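Local coordinates for protein neurotoxin (Clostridium botulinum, PDB 1ZB7) that acts as a zinc endopeptidase that cleaves the synaptobrevins VAMP1, VAMP2 and VAMP3 once it has reached the host cytosol, at residues 43-48 with 94-99; 127-132 with 312-317; 139-144 with 149-154; 327-332 with 337-342; 402-407 with 414-419. All blocks are in the same frame, centred on the assembly; numbering follows the deposited sequence.

Interaction 1: residues 43-48 with 94-99; sequences IWIVPE and KLFNRI
Phe96 meets Ile43 and Ile45 with the far end of its ring. Its CZ lies 4.3 Å from Ile43 CG2, and its CE1 lies 4.2 Å from Ile45 CD1. Both methyl groups approach the ring obliquely. The two isoleucines alternate with Trp44 along strand 43-46, so both send their side chains to the side of the sheet that faces helix 82-99. They use different branches. Ile43 touches with its short branch, CG2. Ile45 touches with the tip of its long branch: the second torsion folds CD1 back (chi2 -55°) and brings it to the ring. Phe96 spans about half of the gap and the isoleucine side chains cover the rest; its CA is 10.7 Å from that of Ile43, the nearest pair of CA atoms between 43-48 and 94-99. Further out, Ile160 of the adjoining strand 158-161 touches both Phe96 and Ile45, and Ile40 also packs on Phe96. Strand 43-46 is held by backbone bonds to Phe37 on one neighbouring strand and to Leu158 and Ile160 on the other. The helix is fixed from its other sides. Leu95 and Ile99 pack on Leu228 of helix 224-239, and Arg98 forms a salt bridge with Asp223. This is helix-on-sheet packing in the interior of the M27 protease fold. All three touching residues are buried and the contact is purely apolar, so it depends on dispersion and the exclusion of water.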
# COMPACT_ATOMS: atom_id res chain seq x y z
N ILE A 43 12.88 -32.19 -1.37
CA ILE A 43 11.57 -31.58 -1.70
C ILE A 43 10.49 -32.67 -1.95
O ILE A 43 10.59 -33.49 -2.89
CB ILE A 43 11.70 -30.68 -2.96
CG1 ILE A 43 12.82 -29.65 -2.79
CG2 ILE A 43 10.39 -30.04 -3.24
CD1 ILE A 43 12.95 -28.66 -4.01
N TRP A 44 9.48 -32.64 -1.11
CA TRP A 44 8.47 -33.64 -1.02
C TRP A 44 7.09 -33.01 -1.37
O TRP A 44 6.82 -31.89 -0.99
CB TRP A 44 8.41 -34.19 0.41
CG TRP A 44 9.65 -34.95 0.75
CD1 TRP A 44 10.92 -34.43 1.23
CD2 TRP A 44 9.84 -36.36 0.68
NE1 TRP A 44 11.75 -35.43 1.43
CE2 TRP A 44 11.17 -36.62 1.13
CE3 TRP A 44 9.02 -37.42 0.31
CZ2 TRP A 44 11.70 -37.89 1.17
CZ3 TRP A 44 9.56 -38.69 0.30
CH2 TRP A 44 10.88 -38.94 0.76
N ILE A 45 6.29 -33.75 -2.16
CA ILE A 45 4.87 -33.48 -2.37
C ILE A 45 4.00 -34.45 -1.54
O ILE A 45 4.13 -35.63 -1.59
CB ILE A 45 4.46 -33.60 -3.82
CG1 ILE A 45 5.42 -32.85 -4.73
CG2 ILE A 45 3.03 -33.14 -4.02
CD1 ILE A 45 5.62 -31.38 -4.40
N VAL A 46 3.12 -33.88 -0.77
CA VAL A 46 2.12 -34.57 0.02
C VAL A 46 0.74 -34.13 -0.52
O VAL A 46 0.25 -33.06 -0.19
CB VAL A 46 2.23 -34.29 1.51
CG1 VAL A 46 1.30 -35.18 2.29
CG2 VAL A 46 3.67 -34.53 2.03
N PRO A 47 0.15 -34.92 -1.38
CA PRO A 47 -1.15 -34.57 -2.02
C PRO A 47 -2.35 -34.80 -1.12
O PRO A 47 -3.14 -35.65 -1.38
CB PRO A 47 -1.20 -35.46 -3.28
CG PRO A 47 0.01 -36.17 -3.31
CD PRO A 47 0.65 -36.17 -1.95
N GLU A 48 -2.42 -34.04 -0.05
CA GLU A 48 -3.45 -34.17 0.90
C GLU A 48 -3.77 -32.76 1.34
O GLU A 48 -2.95 -31.87 1.27
CB GLU A 48 -2.99 -34.88 2.18
CG GLU A 48 -2.31 -36.21 2.07
CD GLU A 48 -3.28 -37.37 2.15
OE1 GLU A 48 -4.31 -37.16 2.83
OE2 GLU A 48 -2.94 -38.48 1.60
N LYS A 94 4.56 -30.93 -13.00
CA LYS A 94 4.59 -30.20 -14.24
C LYS A 94 5.03 -28.77 -13.94
O LYS A 94 5.80 -28.19 -14.67
CB LYS A 94 3.24 -30.21 -14.92
CG LYS A 94 3.13 -29.37 -16.20
CD LYS A 94 2.11 -29.90 -17.11
CE LYS A 94 1.94 -29.02 -18.42
NZ LYS A 94 0.74 -29.49 -19.17
N LEU A 95 4.56 -28.22 -12.84
CA LEU A 95 4.92 -26.88 -12.46
C LEU A 95 6.38 -26.77 -12.12
O LEU A 95 7.03 -25.85 -12.57
CB LEU A 95 4.02 -26.38 -11.31
CG LEU A 95 2.50 -26.25 -11.61
CD1 LEU A 95 1.86 -25.71 -10.34
CD2 LEU A 95 2.23 -25.37 -12.74
N PHE A 96 6.93 -27.75 -11.41
CA PHE A 96 8.36 -27.73 -11.18
C PHE A 96 9.10 -27.88 -12.50
O PHE A 96 10.16 -27.29 -12.68
CB PHE A 96 8.84 -28.76 -10.16
CG PHE A 96 8.65 -28.34 -8.74
CD1 PHE A 96 7.49 -28.69 -8.05
CD2 PHE A 96 9.62 -27.61 -8.10
CE1 PHE A 96 7.27 -28.26 -6.71
CE2 PHE A 96 9.46 -27.17 -6.73
CZ PHE A 96 8.28 -27.51 -6.03
N ASN A 97 8.60 -28.70 -13.40
CA ASN A 97 9.26 -28.83 -14.72
C ASN A 97 9.28 -27.52 -15.49
O ASN A 97 10.27 -27.18 -16.08
CB ASN A 97 8.68 -29.96 -15.57
CG ASN A 97 9.22 -31.33 -15.19
OD1 ASN A 97 10.41 -31.49 -14.92
ND2 ASN A 97 8.35 -32.28 -15.08
N ARG A 98 8.20 -26.77 -15.39
CA ARG A 98 8.14 -25.45 -15.92
C ARG A 98 9.19 -24.48 -15.32
O ARG A 98 9.92 -23.81 -16.08
CB ARG A 98 6.70 -24.94 -15.84
CG ARG A 98 6.51 -23.45 -16.20
CD ARG A 98 5.16 -23.25 -16.96
NE ARG A 98 4.90 -21.84 -17.25
CZ ARG A 98 5.53 -21.08 -18.13
NH1 ARG A 98 6.53 -21.57 -18.86
NH2 ARG A 98 5.18 -19.79 -18.28
N ILE A 99 9.29 -24.45 -14.01
CA ILE A 99 10.25 -23.62 -13.34
C ILE A 99 11.63 -24.04 -13.82
O ILE A 99 12.50 -23.23 -14.14
CB ILE A 99 10.14 -23.75 -11.80
CG1 ILE A 99 8.81 -23.11 -11.34
CG2 ILE A 99 11.38 -23.12 -11.10
CD1 ILE A 99 8.29 -23.57 -10.00

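Interaction 2: residues 127-132 with 312-317; sequences DKFAAN and SGIDIS
Ile316 and Ile314 present two bumps to the chain at 127-132, and Phe129 and Ala131 receive them. The ring of Phe129 reaches toward the start of helix 316-327. Its CD2 rests against Ile316 CD1 at 3.6 Å, while its CE2 is 4.0 Å from Ile316 CG2. The same edge, near the ring plane, faces the carbonyl oxygen of Ile316, 3.6 Å from CE2. Ile314 adds its CG2 obliquely to this ring, 4.2 Å from CD2. The other branch of Ile314 turns to Ala131: the second torsion (chi2 -70°) bends CD1 over the small methyl, 3.9 Å from Ala131 CB. Residues 128-129 form a weakly bonded parallel pair with strand 308-309, from which the chain runs through 312-315 into the helix. The short strand and the residues after it lie against the turn and first helical residue that follow its partner. Asp315 is the N-cap of that helix, its OD2 accepting from Leu318 N. Tyr319 and Lys320, one turn on, continue the wall around Phe129, and Val306 also touches it.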
# COMPACT_ATOMS: atom_id res chain seq x y z
N ASP A 127 28.11 -25.67 20.86
CA ASP A 127 29.13 -26.62 20.58
C ASP A 127 28.65 -27.99 20.04
O ASP A 127 29.49 -28.88 19.80
CB ASP A 127 30.06 -26.73 21.76
CG ASP A 127 29.50 -27.57 22.93
OD1 ASP A 127 28.28 -27.72 23.10
OD2 ASP A 127 30.36 -28.02 23.78
N LYS A 128 27.34 -28.10 19.81
CA LYS A 128 26.76 -29.30 19.17
C LYS A 128 25.86 -29.08 17.91
O LYS A 128 25.42 -27.98 17.64
CB LYS A 128 25.98 -30.16 20.16
CG LYS A 128 26.83 -31.04 20.95
CD LYS A 128 26.08 -31.75 22.05
CE LYS A 128 27.01 -32.47 23.02
NZ LYS A 128 27.00 -33.97 22.71
N PHE A 129 25.85 -30.11 17.07
CA PHE A 129 24.90 -30.33 16.13
C PHE A 129 23.76 -31.19 16.79
O PHE A 129 24.04 -32.14 17.56
CB PHE A 129 25.41 -31.02 14.88
CG PHE A 129 26.30 -30.15 13.94
CD1 PHE A 129 26.02 -28.81 13.70
CD2 PHE A 129 27.34 -30.74 13.23
CE1 PHE A 129 26.78 -28.07 12.76
CE2 PHE A 129 28.06 -30.01 12.30
CZ PHE A 129 27.87 -28.71 12.10
N ALA A 130 22.53 -30.82 16.49
CA ALA A 130 21.33 -31.47 16.98
C ALA A 130 20.37 -31.61 15.75
O ALA A 130 19.82 -30.65 15.32
CB ALA A 130 20.67 -30.62 18.12
N ALA A 131 20.27 -32.79 15.17
CA ALA A 131 19.36 -33.09 14.07
C ALA A 131 17.96 -33.37 14.55
O ALA A 131 17.01 -33.25 13.80
CB ALA A 131 19.88 -34.27 13.29
N ASN A 132 17.82 -33.73 15.80
CA ASN A 132 16.58 -34.22 16.31
C ASN A 132 15.72 -33.10 16.83
O ASN A 132 15.24 -33.19 17.97
CB ASN A 132 16.86 -35.17 17.46
CG ASN A 132 17.63 -34.46 18.59
OD1 ASN A 132 18.94 -34.47 18.67
ND2 ASN A 132 16.85 -33.80 19.48
N SER A 312 23.70 -39.91 17.13
CA SER A 312 24.71 -40.81 16.57
C SER A 312 24.54 -40.64 15.08
O SER A 312 23.53 -40.12 14.67
CB SER A 312 24.46 -42.27 17.01
OG SER A 312 23.17 -42.70 16.56
N GLY A 313 25.54 -41.00 14.28
CA GLY A 313 25.41 -40.92 12.82
C GLY A 313 25.77 -39.60 12.17
O GLY A 313 25.96 -39.54 10.96
N ILE A 314 25.81 -38.50 12.92
CA ILE A 314 26.07 -37.19 12.32
C ILE A 314 27.58 -37.03 12.15
O ILE A 314 28.31 -37.03 13.08
CB ILE A 314 25.48 -35.99 13.13
CG1 ILE A 314 23.95 -36.09 13.23
CG2 ILE A 314 25.86 -34.61 12.51
CD1 ILE A 314 23.24 -35.85 11.96
N ASP A 315 28.03 -36.88 10.93
CA ASP A 315 29.43 -36.69 10.67
C ASP A 315 29.67 -35.20 10.62
O ASP A 315 29.26 -34.56 9.68
CB ASP A 315 29.79 -37.30 9.33
CG ASP A 315 31.28 -37.17 9.02
OD1 ASP A 315 32.02 -38.18 9.28
OD2 ASP A 315 31.72 -36.09 8.60
N ILE A 316 30.32 -34.68 11.65
CA ILE A 316 30.51 -33.24 11.86
C ILE A 316 31.17 -32.47 10.71
O ILE A 316 30.69 -31.38 10.33
CB ILE A 316 31.42 -32.99 13.10
CG1 ILE A 316 30.81 -33.62 14.36
CG2 ILE A 316 31.58 -31.55 13.37
CD1 ILE A 316 29.38 -33.43 14.50
N SER A 317 32.30 -32.97 10.24
CA SER A 317 33.07 -32.31 9.15
C SER A 317 32.29 -32.29 7.86
O SER A 317 32.35 -31.39 7.11
CB SER A 317 34.37 -33.07 8.87
OG SER A 317 35.24 -32.82 9.99

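Interaction 3: residues 139-144 with 149-154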
# COMPACT_ATOMS: atom_id res chain seq x y z
N ASN A 139 9.26 -37.27 11.32
CA ASN A 139 9.20 -38.73 11.43
C ASN A 139 8.84 -39.33 10.07
O ASN A 139 7.90 -38.91 9.39
CB ASN A 139 8.10 -39.17 12.34
CG ASN A 139 8.31 -38.82 13.81
OD1 ASN A 139 9.38 -38.98 14.36
ND2 ASN A 139 7.21 -38.40 14.46
N LYS A 140 9.58 -40.36 9.73
CA LYS A 140 9.34 -41.23 8.60
C LYS A 140 9.10 -42.65 9.13
O LYS A 140 9.76 -43.15 10.06
CB LYS A 140 10.60 -41.18 7.71
CG LYS A 140 10.91 -42.43 6.84
CD LYS A 140 12.26 -42.20 6.05
CE LYS A 140 12.35 -43.13 4.85
NZ LYS A 140 13.81 -43.35 4.45
N LYS A 141 8.19 -43.36 8.50
CA LYS A 141 7.87 -44.71 8.92
C LYS A 141 8.34 -45.65 7.85
O LYS A 141 7.81 -45.59 6.72
CB LYS A 141 6.37 -44.81 9.10
CG LYS A 141 5.94 -45.84 10.03
CD LYS A 141 4.43 -46.00 9.98
CE LYS A 141 3.70 -45.30 11.11
NZ LYS A 141 2.34 -45.89 11.17
N ILE A 142 9.25 -46.54 8.20
CA ILE A 142 9.78 -47.59 7.32
C ILE A 142 8.78 -48.74 7.33
O ILE A 142 8.61 -49.34 8.35
CB ILE A 142 11.18 -48.15 7.80
CG1 ILE A 142 12.23 -47.04 8.02
CG2 ILE A 142 11.72 -49.16 6.85
CD1 ILE A 142 12.62 -46.28 6.73
N ILE A 143 8.12 -49.00 6.22
CA ILE A 143 7.10 -50.02 6.15
C ILE A 143 7.70 -51.31 5.66
O ILE A 143 8.06 -51.43 4.49
CB ILE A 143 5.93 -49.65 5.16
CG1 ILE A 143 5.27 -48.29 5.49
CG2 ILE A 143 4.85 -50.84 5.13
CD1 ILE A 143 4.24 -48.28 6.62
N GLN A 144 7.75 -52.30 6.54
CA GLN A 144 8.28 -53.61 6.20
C GLN A 144 7.22 -54.66 6.49
O GLN A 144 6.65 -54.67 7.58
CB GLN A 144 9.55 -53.93 7.00
CG GLN A 144 10.73 -52.90 6.86
CD GLN A 144 11.51 -52.98 5.53
OE1 GLN A 144 10.94 -53.29 4.48
NE2 GLN A 144 12.81 -52.64 5.57
N ASP A 149 6.65 -51.65 12.18
CA ASP A 149 7.19 -50.51 11.42
C ASP A 149 8.02 -49.57 12.28
O ASP A 149 7.59 -49.15 13.35
CB ASP A 149 6.05 -49.78 10.72
CG ASP A 149 5.40 -50.65 9.63
OD1 ASP A 149 6.02 -51.70 9.20
OD2 ASP A 149 4.28 -50.27 9.21
N GLN A 150 9.23 -49.26 11.81
CA GLN A 150 10.15 -48.43 12.56
C GLN A 150 9.94 -46.97 12.22
O GLN A 150 9.62 -46.65 11.10
CB GLN A 150 11.61 -48.80 12.26
CG GLN A 150 11.86 -50.27 11.89
CD GLN A 150 13.26 -50.46 11.36
OE1 GLN A 150 14.16 -49.76 11.81
NE2 GLN A 150 13.44 -51.37 10.37
N ILE A 151 10.14 -46.11 13.22
CA ILE A 151 10.04 -44.66 13.10
C ILE A 151 11.47 -44.08 13.12
O ILE A 151 12.19 -44.21 14.06
CB ILE A 151 9.20 -44.03 14.25
CG1 ILE A 151 7.88 -44.76 14.47
CG2 ILE A 151 8.94 -42.59 14.02
CD1 ILE A 151 6.95 -44.75 13.34
N LYS A 152 11.85 -43.41 12.05
CA LYS A 152 13.22 -42.88 11.82
C LYS A 152 13.11 -41.36 11.53
O LYS A 152 12.11 -40.88 11.01
CB LYS A 152 13.85 -43.68 10.66
CG LYS A 152 14.39 -45.09 11.13
CD LYS A 152 15.95 -45.22 10.96
CE LYS A 152 16.65 -46.09 12.00
NZ LYS A 152 16.84 -47.53 11.54
N GLY A 153 14.09 -40.61 11.94
CA GLY A 153 14.17 -39.20 11.66
C GLY A 153 14.45 -38.93 10.18
O GLY A 153 14.98 -39.78 9.52
N LEU A 154 13.99 -37.80 9.63
CA LEU A 154 14.16 -37.51 8.24
C LEU A 154 14.28 -36.05 8.07
O LEU A 154 13.37 -35.32 8.43
CB LEU A 154 12.98 -38.01 7.33
CG LEU A 154 13.07 -37.61 5.82
CD1 LEU A 154 14.22 -38.33 5.12
CD2 LEU A 154 11.80 -37.88 5.06
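Asn139 lies across Ile151, with OD1 3.7 Å from Ile151 CG2, while its ND2 bonds to Glu23 of the neighbouring strand 19-23. Lys140 pairs with Lys152 through two nearly straight backbone bonds. Lys140 N gives to Lys152 O and Lys152 N gives to Lys140 O, both at 2.9 Å. The CB of Lys140 meets Leu154 CB, and its extended chain carries NZ away to Asn16 O. Lys141 points to the same face as Asn139. Its chain lies beside Ile151, with CG 3.6 Å from Ile151 CD1, and its ammonium makes a cation-pi contact with Tyr33. Ile142 N gives a further backbone bond to Gln150 O at 2.9 Å. Its side chain is on the face of Lys140, where CG1 comes within 4.3 Å of Lys152 CG. Ile143 brings CD1 to Asp149 OD2, and its backbone N bonds to Asn16 OD1. Gln144 N then reaches Asp149 OD1 at 3.2 Å. It approaches from above the carboxylate, 46° out of its plane. Asp149 thus ties the ladder at its turn end by a side-chain bond. These features make an antiparallel beta hairpin, whose strand 150-155 is an outermost strand of the large mixed sheet.

Interaction 4: residues 327-332 with 337-342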
# COMPACT_ATOMS: atom_id res chain seq x y z
N TYR A 327 26.43 -21.11 3.09
CA TYR A 327 26.55 -19.71 3.53
C TYR A 327 27.72 -19.01 2.86
O TYR A 327 27.91 -17.81 3.05
CB TYR A 327 26.67 -19.54 5.03
CG TYR A 327 25.50 -20.06 5.81
CD1 TYR A 327 24.36 -19.28 6.01
CD2 TYR A 327 25.51 -21.38 6.32
CE1 TYR A 327 23.24 -19.80 6.73
CE2 TYR A 327 24.38 -21.93 6.99
CZ TYR A 327 23.28 -21.11 7.24
OH TYR A 327 22.19 -21.64 7.89
N ASP A 328 28.47 -19.77 2.05
CA ASP A 328 29.64 -19.30 1.34
C ASP A 328 30.71 -18.62 2.26
O ASP A 328 31.32 -17.62 1.93
CB ASP A 328 29.18 -18.41 0.20
CG ASP A 328 30.25 -18.16 -0.85
OD1 ASP A 328 31.27 -18.83 -0.89
OD2 ASP A 328 30.03 -17.23 -1.67
N PHE A 329 30.90 -19.23 3.43
CA PHE A 329 31.95 -18.86 4.40
C PHE A 329 33.32 -19.07 3.82
O PHE A 329 33.51 -19.91 2.95
CB PHE A 329 31.83 -19.73 5.63
CG PHE A 329 30.57 -19.53 6.42
CD1 PHE A 329 29.96 -18.28 6.54
CD2 PHE A 329 29.95 -20.62 7.06
CE1 PHE A 329 28.81 -18.11 7.28
CE2 PHE A 329 28.81 -20.44 7.82
CZ PHE A 329 28.24 -19.18 7.91
N VAL A 330 34.29 -18.27 4.31
CA VAL A 330 35.70 -18.54 4.06
C VAL A 330 36.29 -19.33 5.23
O VAL A 330 35.82 -19.27 6.34
CB VAL A 330 36.51 -17.31 3.65
CG1 VAL A 330 36.01 -16.86 2.28
CG2 VAL A 330 36.39 -16.14 4.67
N GLU A 331 37.27 -20.14 4.93
CA GLU A 331 37.87 -21.04 5.89
C GLU A 331 39.31 -20.70 5.92
O GLU A 331 39.88 -20.62 4.87
CB GLU A 331 37.78 -22.51 5.41
CG GLU A 331 37.95 -23.47 6.55
CD GLU A 331 37.80 -24.88 6.16
OE1 GLU A 331 37.01 -25.18 5.23
OE2 GLU A 331 38.44 -25.68 6.88
N ASP A 332 39.88 -20.43 7.09
CA ASP A 332 41.29 -20.10 7.19
C ASP A 332 42.11 -21.39 7.34
O ASP A 332 41.52 -22.51 7.47
CB ASP A 332 41.53 -18.99 8.25
CG ASP A 332 41.47 -19.48 9.69
OD1 ASP A 332 41.27 -20.69 10.02
OD2 ASP A 332 41.64 -18.60 10.55
N TYR A 337 36.05 -20.63 10.28
CA TYR A 337 35.14 -20.00 9.39
C TYR A 337 34.87 -18.57 9.74
O TYR A 337 34.82 -18.18 10.94
CB TYR A 337 33.81 -20.75 9.36
CG TYR A 337 33.98 -22.22 9.03
CD1 TYR A 337 34.10 -22.65 7.70
CD2 TYR A 337 34.11 -23.17 10.06
CE1 TYR A 337 34.25 -23.99 7.41
CE2 TYR A 337 34.32 -24.55 9.78
CZ TYR A 337 34.35 -24.95 8.44
OH TYR A 337 34.46 -26.29 8.15
N SER A 338 34.71 -17.77 8.68
CA SER A 338 34.41 -16.36 8.82
C SER A 338 33.54 -15.93 7.62
O SER A 338 33.35 -16.68 6.67
CB SER A 338 35.69 -15.53 8.96
OG SER A 338 36.33 -15.44 7.69
N VAL A 339 32.91 -14.77 7.76
CA VAL A 339 32.08 -14.16 6.73
C VAL A 339 32.87 -13.11 6.01
O VAL A 339 33.31 -12.09 6.61
CB VAL A 339 30.83 -13.48 7.30
CG1 VAL A 339 29.97 -12.85 6.16
CG2 VAL A 339 29.99 -14.46 8.08
N ASP A 340 33.05 -13.35 4.72
CA ASP A 340 33.66 -12.39 3.80
C ASP A 340 32.58 -11.44 3.30
O ASP A 340 31.51 -11.87 2.84
CB ASP A 340 34.30 -13.14 2.62
CG ASP A 340 35.00 -12.21 1.65
OD1 ASP A 340 36.17 -11.90 1.91
OD2 ASP A 340 34.41 -11.78 0.64
N LYS A 341 32.87 -10.14 3.41
CA LYS A 341 31.93 -9.09 3.07
C LYS A 341 31.53 -9.09 1.60
O LYS A 341 30.40 -8.94 1.31
CB LYS A 341 32.45 -7.69 3.46
CG LYS A 341 32.60 -7.42 5.00
CD LYS A 341 31.37 -7.82 5.92
CE LYS A 341 31.78 -7.92 7.46
NZ LYS A 341 32.09 -9.38 7.95
N ASP A 342 32.43 -9.31 0.68
CA ASP A 342 32.05 -9.40 -0.73
C ASP A 342 31.22 -10.64 -1.05
O ASP A 342 30.26 -10.59 -1.82
CB ASP A 342 33.29 -9.37 -1.63
CG ASP A 342 33.98 -7.99 -1.61
OD1 ASP A 342 33.22 -7.01 -1.71
OD2 ASP A 342 35.25 -7.89 -1.49
O HOH W 1 31.30 -15.29 3.37
O HOH W 2 34.62 -27.13 5.90
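Val330 and Ser338 face each other as an antiparallel hydrogen-bonded pair. The N of each bonds to the O of the other at 3.0 Å. Their side chains share one face of the ribbon. Val330 CG2 and Ser338 OG both stand between backbone N and carbonyl carbon (Ser338 chi1 74°), which brings them close together. Val330 CG1 stands anti to the carbonyl carbon (chi1 -66°) and meets Asp340 CB at 4.1 Å. Glu331 and Tyr337 occupy the opposite face and lie side by side. The extended glutamate chain follows the ring, with CG 3.8 Å from Tyr337 CE1, and its carboxylate is turned 41° from the ring plane. A water gives to Glu331 OE1; its bond to Tyr337 OH, at the ring edge, is too short to trust. Glu331 OE1 also salt-bridges Lys324. Phe329 CE1 touches Val339 CG2 at 3.9 Å, and Tyr327 CB lies over one face of the Phe329 ring, toward the rim. Another water gives to Asp328 O and accepts from Asp340 N. This hairpin links helix 316-327 to helix 341-354, which Asp340 N-caps, its OD2 accepting from Lys343 N. Tyr337 packs on Lys320 of the first helix, while Val339 rests on Leu293 of helix 282-303.

Interaction 5: residues 402-407 with 414-419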
# COMPACT_ATOMS: atom_id res chain seq x y z
N LYS A 402 -1.01 -20.66 -30.74
CA LYS A 402 -2.45 -20.30 -30.72
C LYS A 402 -2.67 -18.81 -30.71
O LYS A 402 -3.79 -18.36 -30.49
CB LYS A 402 -3.16 -20.97 -29.56
CG LYS A 402 -2.83 -22.44 -29.34
CD LYS A 402 -3.56 -22.93 -28.09
CE LYS A 402 -5.09 -22.74 -28.17
NZ LYS A 402 -5.88 -23.66 -27.26
N ASN A 403 -1.62 -18.06 -31.02
CA ASN A 403 -1.62 -16.61 -30.88
C ASN A 403 -2.03 -16.15 -29.47
O ASN A 403 -2.79 -15.18 -29.31
CB ASN A 403 -2.51 -15.92 -31.98
CG ASN A 403 -2.07 -14.46 -32.27
OD1 ASN A 403 -0.87 -14.08 -32.12
ND2 ASN A 403 -3.04 -13.62 -32.71
N LEU A 404 -1.54 -16.85 -28.47
CA LEU A 404 -1.79 -16.46 -27.06
C LEU A 404 -0.56 -15.89 -26.40
O LEU A 404 -0.58 -15.58 -25.17
CB LEU A 404 -2.40 -17.63 -26.28
CG LEU A 404 -3.79 -18.09 -26.78
CD1 LEU A 404 -4.30 -19.27 -26.02
CD2 LEU A 404 -4.84 -17.00 -26.66
N LYS A 405 0.51 -15.72 -27.17
CA LYS A 405 1.74 -15.13 -26.63
C LYS A 405 1.67 -13.60 -26.62
O LYS A 405 2.03 -12.97 -25.62
CB LYS A 405 3.00 -15.64 -27.33
CG LYS A 405 4.28 -14.83 -27.00
CD LYS A 405 5.50 -15.66 -27.32
CE LYS A 405 6.79 -15.01 -26.88
NZ LYS A 405 7.80 -16.02 -26.52
N THR A 406 1.14 -13.03 -27.69
CA THR A 406 1.05 -11.59 -27.86
C THR A 406 0.20 -10.99 -26.72
O THR A 406 -0.90 -11.48 -26.46
CB THR A 406 0.51 -11.26 -29.31
OG1 THR A 406 1.60 -11.33 -30.21
CG2 THR A 406 -0.05 -9.85 -29.48
N GLU A 407 0.75 -9.96 -26.08
CA GLU A 407 0.06 -9.19 -25.00
C GLU A 407 -0.35 -10.06 -23.79
O GLU A 407 -1.26 -9.70 -23.06
CB GLU A 407 -1.20 -8.47 -25.55
CG GLU A 407 -0.96 -7.14 -26.24
CD GLU A 407 -2.25 -6.54 -26.76
OE1 GLU A 407 -3.09 -7.29 -27.30
OE2 GLU A 407 -2.46 -5.32 -26.66
N ALA A 414 -10.76 -12.40 -20.82
CA ALA A 414 -11.75 -12.19 -21.92
C ALA A 414 -11.43 -12.97 -23.19
O ALA A 414 -12.33 -13.26 -23.93
CB ALA A 414 -11.93 -10.73 -22.26
N VAL A 415 -10.16 -13.33 -23.42
CA VAL A 415 -9.69 -14.00 -24.58
C VAL A 415 -9.54 -15.51 -24.40
O VAL A 415 -9.83 -16.23 -25.29
CB VAL A 415 -8.32 -13.46 -24.96
CG1 VAL A 415 -7.65 -14.31 -26.09
CG2 VAL A 415 -8.41 -12.08 -25.41
N ASN A 416 -8.99 -15.99 -23.28
CA ASN A 416 -8.66 -17.40 -23.14
C ASN A 416 -9.67 -18.10 -22.19
O ASN A 416 -9.31 -18.73 -21.19
CB ASN A 416 -7.18 -17.58 -22.68
CG ASN A 416 -6.70 -19.01 -22.90
OD1 ASN A 416 -7.38 -19.75 -23.61
ND2 ASN A 416 -5.58 -19.42 -22.25
N LYS A 417 -10.93 -17.90 -22.49
CA LYS A 417 -12.03 -18.45 -21.69
C LYS A 417 -12.04 -19.96 -21.52
O LYS A 417 -12.50 -20.49 -20.51
CB LYS A 417 -13.37 -17.99 -22.31
CG LYS A 417 -13.62 -16.49 -22.16
CD LYS A 417 -15.13 -16.16 -22.29
CE LYS A 417 -15.50 -14.74 -21.79
NZ LYS A 417 -14.80 -14.47 -20.46
N GLU A 418 -11.52 -20.67 -22.48
CA GLU A 418 -11.53 -22.13 -22.40
C GLU A 418 -10.56 -22.64 -21.29
O GLU A 418 -10.65 -23.79 -20.78
CB GLU A 418 -11.19 -22.71 -23.79
CG GLU A 418 -9.73 -22.53 -24.10
CD GLU A 418 -9.34 -23.01 -25.48
OE1 GLU A 418 -9.44 -24.24 -25.74
OE2 GLU A 418 -8.85 -22.15 -26.26
N ALA A 419 -9.64 -21.76 -20.86
CA ALA A 419 -8.62 -22.16 -19.91
C ALA A 419 -9.17 -22.38 -18.49
O ALA A 419 -8.55 -23.08 -17.69
CB ALA A 419 -7.53 -21.16 -19.93
O HOH W 3 -5.71 -21.84 -24.77
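Leu404 packs against Val415 and Asn416 where two arms of one long loop come together. The loop joins strands 377-381 and 421-422, neighbours in the four-stranded antiparallel sheet of this protease. Leu404 makes the packing contacts, one methyl on an apolar partner and the other on an amide. CD2 passes alongside Val415 CG1 at 3.9 Å, the two side chains pointing contrary ways. CD1 reaches the amide of Asn416, 3.9 Å from OD1, and these side chains stand roughly perpendicular. The backbone of Leu404 bonds to Gly410, and the ND2 of Asn416 bonds to the O of the same glycine, so Gly410 ties both arms. The charged contact is looser. Lys402 and Glu418 reach toward each other from the two arms and form a long salt bridge, with NZ 3.5 Å from OE2. Its hydrogen bond is weak. Lys402 NZ has a firmer partner in Thr389 O, outside the two arms. Glu418 lies in a 3-10 segment, 417-419, whose Ala419 N bonds back to Asn416 O. Water completes the polar set: one molecule accepts from Lys402 NZ at 3.1 Å and lies 2.9 Å from Asn416 OD1, to which it probably gives a proton.

Overall arrangement
Interaction 1 is the wholly apolar core contact, its centre about 11 Å from that of the chain. The other four centres lie about 26 to 28 Å out. Interactions 1 and 3 reach the same mixed sheet and touch through Trp44 CZ2 and Leu154 CD2, 3.9 Å apart. One lays a helix on that sheet, the other is a hairpin at its margin. Interactions 3 and 4 are both surface hairpins built on backbone bonds. Helix 316-327 runs from interaction 2 to interaction 4. Interaction 2 is partly buried, joined by side-chain packing with one ring edge at a backbone oxygen. Interaction 5 lies across the chain's centre from interactions 2 and 4, and mixes apolar, charged and water-mediated links.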